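Local coordinates for CYTH domain-containing protein (Pyrococcus horikoshii, PDB 2EEN) that is of unknown function but carries a CYTH domain, the fold of class IV adenylyl cyclases and thiamine triphosphatases, and forms a dimer, at residues A[44-49]-A[68-73]. Numbering follows the deposited sequence.
Sequences KTDEAL and GPKIDE
Two donors, both from Lys70, grip Asp46 OD2. The backbone amide, Lys70 N, points straight at Asp46 OD2 over 2.9 Å, with an N-H...O angle of 178°. The ammonium group makes a salt bridge to the same oxygen, Lys70 NZ lying 2.9 Å from Asp46 OD2. The two nitrogens come in from opposite faces of the carboxylate, each well out of its plane. For this the lysine chain starts with CG anti to the carbonyl carbon (chi1 -71°), then bends at chi3 and chi4, so that its methylenes curl past OD2, crossing the aspartate at about a right angle. Asp46 reaches over with CG anti to its own backbone N, and its other oxygen, OD1, forms a salt bridge with Arg78, which also bonds Gly68 O. One carboxylate thus pairs with two cationic side chains, which would probably hold it ionised. The contact closes the open end of the antiparallel hairpin 48-56/59-70 in the CYTH sheet, where the chain comes off helix 42-45 with Asp46 at positive phi. An alanine here would remove the acceptor of both Lys70 bonds and the carboxylate paired with Arg78, and would probably loosen this end of the hairpin. The backbones themselves come close: Pro69 CA makes a CA-H...O contact of 3.2 Å with Asp46 O, while Pro69 CG lies 3.4 Å from Thr45 O. On the helix side, Thr45 OG1 donates to the anti lone pair of Glu47 OE1 at 2.6 Å; Arg40 pairs with that oxygen and Tyr66 bonds OE2.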
loop_
_atom_site.group_PDB
_atom_site.type_symbol
_atom_site.label_atom_id
_atom_site.label_comp_id
_atom_site.label_asym_id
_atom_site.label_seq_id
_atom_site.Cartn_x
_atom_site.Cartn_y
_atom_site.Cartn_z
ATOM N N LYS A 44 14.187 -14.888 -6.626
ATOM C CA LYS A 44 15.500 -14.677 -7.231
ATOM C C LYS A 44 16.132 -13.369 -6.763
ATOM O O LYS A 44 17.355 -13.229 -6.747
ATOM C CB LYS A 44 15.389 -14.661 -8.759
ATOM C CG LYS A 44 15.070 -16.012 -9.374
ATOM C CD LYS A 44 16.192 -17.006 -9.136
ATOM C CE LYS A 44 15.882 -18.342 -9.799
ATOM N NZ LYS A 44 15.658 -18.181 -11.264
ATOM N N THR A 45 15.297 -12.407 -6.383
ATOM C CA THR A 45 15.788 -11.111 -5.929
ATOM C C THR A 45 15.787 -10.998 -4.402
ATOM O O THR A 45 16.230 -9.990 -3.843
ATOM C CB THR A 45 14.937 -9.979 -6.512
ATOM O OG1 THR A 45 13.577 -10.161 -6.104
ATOM C CG2 THR A 45 15.011 -9.988 -8.034
ATOM N N ASP A 46 15.292 -12.043 -3.748
ATOM C CA ASP A 46 15.224 -12.123 -2.292
ATOM C C ASP A 46 14.376 -11.020 -1.683
ATOM O O ASP A 46 14.712 -10.444 -0.649
ATOM C CB ASP A 46 16.634 -12.109 -1.694
ATOM C CG ASP A 46 16.650 -12.515 -0.234
ATOM O OD1 ASP A 46 15.763 -13.288 0.184
ATOM O OD2 ASP A 46 17.567 -12.078 0.494
ATOM N N GLU A 47 13.259 -10.735 -2.332
ATOM C CA GLU A 47 12.338 -9.722 -1.846
ATOM C C GLU A 47 11.064 -10.418 -1.390
ATOM O O GLU A 47 10.860 -11.597 -1.660
ATOM C CB GLU A 47 11.990 -8.758 -2.964
ATOM C CG GLU A 47 13.128 -7.907 -3.428
ATOM C CD GLU A 47 12.748 -7.142 -4.669
ATOM O OE1 GLU A 47 12.822 -7.725 -5.772
ATOM O OE2 GLU A 47 12.346 -5.973 -4.542
ATOM N N ALA A 48 10.205 -9.686 -0.690
ATOM C CA ALA A 48 8.944 -10.249 -0.236
ATOM C C ALA A 48 7.912 -9.147 -0.059
ATOM O O ALA A 48 8.249 -7.996 0.222
ATOM C CB ALA A 48 9.134 -11.000 1.087
ATOM N N LEU A 49 6.653 -9.501 -0.268
ATOM C CA LEU A 49 5.562 -8.563 -0.078
ATOM C C LEU A 49 4.507 -9.393 0.622
ATOM O O LEU A 49 4.129 -10.468 0.150
ATOM C CB LEU A 49 5.027 -8.037 -1.409
ATOM C CG LEU A 49 3.906 -7.014 -1.197
ATOM C CD1 LEU A 49 4.461 -5.750 -0.506
ATOM C CD2 LEU A 49 3.296 -6.657 -2.538
ATOM N N GLY A 68 13.192 -6.113 1.766
ATOM C CA GLY A 68 14.254 -6.083 0.782
ATOM C C GLY A 68 15.150 -7.288 0.961
ATOM O O GLY A 68 14.904 -8.126 1.828
ATOM N N PRO A 69 16.201 -7.405 0.140
ATOM C CA PRO A 69 17.145 -8.524 0.204
ATOM C C PRO A 69 17.886 -8.548 1.535
ATOM O O PRO A 69 18.084 -7.503 2.165
ATOM C CB PRO A 69 18.106 -8.238 -0.953
ATOM C CG PRO A 69 17.304 -7.377 -1.891
ATOM C CD PRO A 69 16.558 -6.474 -0.942
ATOM N N LYS A 70 18.282 -9.740 1.970
ATOM C CA LYS A 70 19.045 -9.857 3.206
ATOM C C LYS A 70 20.369 -9.154 2.942
ATOM O O LYS A 70 20.954 -9.299 1.865
ATOM C CB LYS A 70 19.291 -11.330 3.557
ATOM C CG LYS A 70 18.045 -12.080 4.025
ATOM C CD LYS A 70 18.361 -13.520 4.427
ATOM C CE LYS A 70 18.841 -14.347 3.241
ATOM N NZ LYS A 70 17.831 -14.389 2.145
ATOM N N ILE A 71 20.840 -8.378 3.912
ATOM C CA ILE A 71 22.099 -7.664 3.738
ATOM C C ILE A 71 23.190 -8.205 4.648
ATOM O O ILE A 71 24.332 -7.748 4.601
ATOM C CB ILE A 71 21.932 -6.166 4.018
ATOM C CG1 ILE A 71 21.426 -5.954 5.446
ATOM C CG2 ILE A 71 20.975 -5.554 3.007
ATOM C CD1 ILE A 71 21.364 -4.499 5.857
ATOM N N ASP A 72 22.837 -9.196 5.458
ATOM C CA ASP A 72 23.778 -9.793 6.400
ATOM C C ASP A 72 23.835 -11.312 6.235
ATOM O O ASP A 72 22.804 -11.975 6.140
ATOM C CB ASP A 72 23.357 -9.430 7.829
ATOM C CG ASP A 72 24.287 -10.001 8.876
ATOM O OD1 ASP A 72 25.505 -9.727 8.808
ATOM O OD2 ASP A 72 23.798 -10.719 9.772
ATOM N N GLU A 73 25.047 -11.860 6.210
ATOM C CA GLU A 73 25.235 -13.298 6.041
ATOM C C GLU A 73 24.920 -14.077 7.315
ATOM O O GLU A 73 24.607 -15.267 7.260
ATOM C CB GLU A 73 26.682 -13.600 5.627
ATOM C CG GLU A 73 27.391 -12.454 4.925
ATOM C CD GLU A 73 27.665 -11.279 5.850
ATOM O OE1 GLU A 73 28.405 -11.460 6.841
ATOM O OE2 GLU A 73 27.138 -10.175 5.591
#